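PDB 6Q6C: kunitz-type conkunitzin-S1 from Conus striatus, which blocks voltage-activated potassium channels of the Shaker family as a Kunitz-type venom neurotoxin. Local coordinates for residues K21-Y25 against N45-T50. The protein carries 1 engineered substitution. Residues are numbered along the deposited sequence.
With NO3 (nitrate ion), chain D; NO3 (nitrate ion), chain F; PO4 (phosphate ion), chain C.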
# COMPACT_ATOMS: atom_id res chain seq x y z
N LYS A 21 -1.86 8.98 -5.87
CA LYS A 21 -2.84 8.22 -5.05
C LYS A 21 -2.43 6.74 -5.10
O LYS A 21 -2.34 6.17 -6.20
CB LYS A 21 -4.24 8.40 -5.63
CG LYS A 21 -4.72 9.83 -5.58
CD LYS A 21 -6.11 10.08 -6.07
CE LYS A 21 -6.50 11.53 -5.85
NZ LYS A 21 -7.94 11.70 -6.14
N ARG A 22 -2.25 6.16 -3.96
CA ARG A 22 -2.02 4.73 -3.83
C ARG A 22 -2.85 4.21 -2.66
O ARG A 22 -3.41 4.94 -1.87
CB ARG A 22 -0.54 4.43 -3.63
CG ARG A 22 0.31 4.73 -4.84
CD ARG A 22 0.11 3.83 -6.06
NE ARG A 22 1.05 4.15 -7.17
CZ ARG A 22 0.95 5.07 -8.04
NH1 ARG A 22 -0.20 5.82 -8.15
NH2 ARG A 22 2.06 5.18 -8.78
N ILE A 23 -2.83 2.91 -2.53
CA ILE A 23 -3.55 2.13 -1.49
C ILE A 23 -2.54 1.26 -0.76
O ILE A 23 -1.64 0.70 -1.41
CB ILE A 23 -4.64 1.28 -2.18
CG1 ILE A 23 -5.61 2.09 -3.05
CG2 ILE A 23 -5.37 0.48 -1.12
CD1 ILE A 23 -6.40 3.09 -2.30
N TYR A 24 -2.68 1.18 0.56
CA TYR A 24 -1.83 0.31 1.36
C TYR A 24 -2.75 -0.56 2.22
O TYR A 24 -3.83 -0.15 2.58
CB TYR A 24 -0.80 1.08 2.17
CG TYR A 24 -1.33 1.74 3.42
CD1 TYR A 24 -2.09 2.86 3.35
CD2 TYR A 24 -1.13 1.17 4.68
CE1 TYR A 24 -2.59 3.49 4.47
CE2 TYR A 24 -1.69 1.74 5.81
CZ TYR A 24 -2.49 2.88 5.69
OH TYR A 24 -3.03 3.39 6.86
N TYR A 25 -2.23 -1.73 2.58
CA TYR A 25 -2.92 -2.60 3.54
C TYR A 25 -2.53 -2.19 4.96
O TYR A 25 -1.36 -2.22 5.30
CB TYR A 25 -2.67 -4.08 3.30
CG TYR A 25 -3.46 -4.96 4.24
CD1 TYR A 25 -4.82 -5.07 4.12
CD2 TYR A 25 -2.83 -5.70 5.22
CE1 TYR A 25 -5.56 -5.87 4.98
CE2 TYR A 25 -3.55 -6.53 6.07
CZ TYR A 25 -4.91 -6.67 5.91
OH TYR A 25 -5.66 -7.44 6.78
N ASN A 45 4.10 -2.61 -0.09
CA ASN A 45 2.73 -2.42 0.42
C ASN A 45 2.12 -1.19 -0.26
O ASN A 45 1.99 -0.15 0.37
CB ASN A 45 2.69 -2.36 1.92
CG ASN A 45 1.28 -2.43 2.44
OD1 ASN A 45 0.32 -2.55 1.69
ND2 ASN A 45 1.16 -2.30 3.75
N ASN A 46 1.97 -1.28 -1.56
CA ASN A 46 1.73 -0.09 -2.42
C ASN A 46 0.97 -0.58 -3.63
O ASN A 46 1.56 -1.30 -4.43
CB ASN A 46 3.09 0.52 -2.74
CG ASN A 46 2.98 1.75 -3.60
OD1 ASN A 46 2.05 1.87 -4.37
ND2 ASN A 46 3.89 2.70 -3.39
N PHE A 47 -0.32 -0.24 -3.73
CA PHE A 47 -1.20 -0.75 -4.80
C PHE A 47 -1.85 0.45 -5.48
O PHE A 47 -2.21 1.45 -4.87
CB PHE A 47 -2.31 -1.67 -4.26
CG PHE A 47 -1.76 -2.82 -3.46
CD1 PHE A 47 -1.45 -2.69 -2.11
CD2 PHE A 47 -1.59 -4.04 -4.07
CE1 PHE A 47 -0.87 -3.75 -1.44
CE2 PHE A 47 -1.04 -5.12 -3.39
CZ PHE A 47 -0.72 -4.96 -2.08
N ARG A 48 -2.05 0.34 -6.79
CA ARG A 48 -2.81 1.34 -7.54
C ARG A 48 -4.30 1.22 -7.28
O ARG A 48 -4.98 2.32 -7.32
CB ARG A 48 -2.53 1.29 -9.03
CG ARG A 48 -1.10 1.69 -9.34
CD ARG A 48 -0.89 1.71 -10.84
NE ARG A 48 0.45 2.06 -11.24
CZ ARG A 48 0.92 3.28 -11.37
NH1 ARG A 48 0.12 4.30 -11.11
NH2 ARG A 48 2.20 3.47 -11.68
N ARG A 49 -4.81 0.03 -7.09
CA ARG A 49 -6.26 -0.18 -6.95
C ARG A 49 -6.57 -0.87 -5.63
O ARG A 49 -5.82 -1.78 -5.20
CB ARG A 49 -6.71 -1.05 -8.12
CG ARG A 49 -6.59 -0.33 -9.44
CD ARG A 49 -7.49 -0.97 -10.44
NE ARG A 49 -7.15 -2.37 -10.56
CZ ARG A 49 -8.01 -3.37 -10.69
NH1 ARG A 49 -9.33 -3.19 -10.60
NH2 ARG A 49 -7.53 -4.59 -10.85
N THR A 50 -7.68 -0.48 -5.04
CA THR A 50 -8.22 -1.18 -3.85
C THR A 50 -8.42 -2.65 -4.17
O THR A 50 -8.13 -3.47 -3.29
CB THR A 50 -9.50 -0.47 -3.37
OG1 THR A 50 -9.16 0.85 -2.94
CG2 THR A 50 -10.13 -1.17 -2.19
N NO3 D . -1.49 -2.73 -8.61
O1 NO3 D . -0.48 -1.82 -8.05
O2 NO3 D . -1.25 -4.08 -8.69
O3 NO3 D . -3.07 -2.26 -8.22
N NO3 F . 3.01 0.55 -12.57
O1 NO3 F . 4.07 0.86 -11.99
O2 NO3 F . 2.81 1.02 -14.04
O3 NO3 F . 1.78 -0.38 -11.73
P PO4 C . 4.55 6.79 -12.27
O1 PO4 C . 4.90 7.97 -11.35
O2 PO4 C . 4.27 5.58 -11.38
O3 PO4 C . 5.58 6.62 -13.33
O4 PO4 C . 3.19 7.07 -12.95
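Arg48 lays its guanidinium over a face of that of Arg22, with Arg48 NH1 and Arg22 NH2 3.2 Å apart: two donors and two like charges, so nothing bonds them directly. Nearby anions probably offset the repulsion. Arg22 forms a salt bridge with Glu20, while Arg48 NH2 donates to phosphate O2 (3.0 Å) and Arg48 NE to O3 of the chain F nitrate (2.8 Å), both ions probably from the crystallisation liquor. Further along, Ile23 and Phe47 form a single antiparallel, hydrogen-bonded bridge: Ile23 N to Phe47 O and Phe47 N to Ile23 O, each 2.8 Å. Their apolar side chains pack together, Ile23 CB to Phe47 CB 4.3 Å, and against Cys53 of helix 50-58. Asn45 then replaces backbone with carboxamide, which can both accept and donate: its OD1 accepts a hydrogen bond from Tyr25 N (2.8 Å) and its ND2 donates to Tyr25 O (3.0 Å) and also to Leu9 O. Thus, in this Kunitz domain, the loop before the C-terminal helix runs along the edge of the two-stranded hairpin. Neutral amide hydrogen bonds, with the Ile23–Phe47 contact, join it to strand 20-26, whereas the like-charged arginines are probably tolerated because Glu20, and in this crystal bound anions, lie beside them.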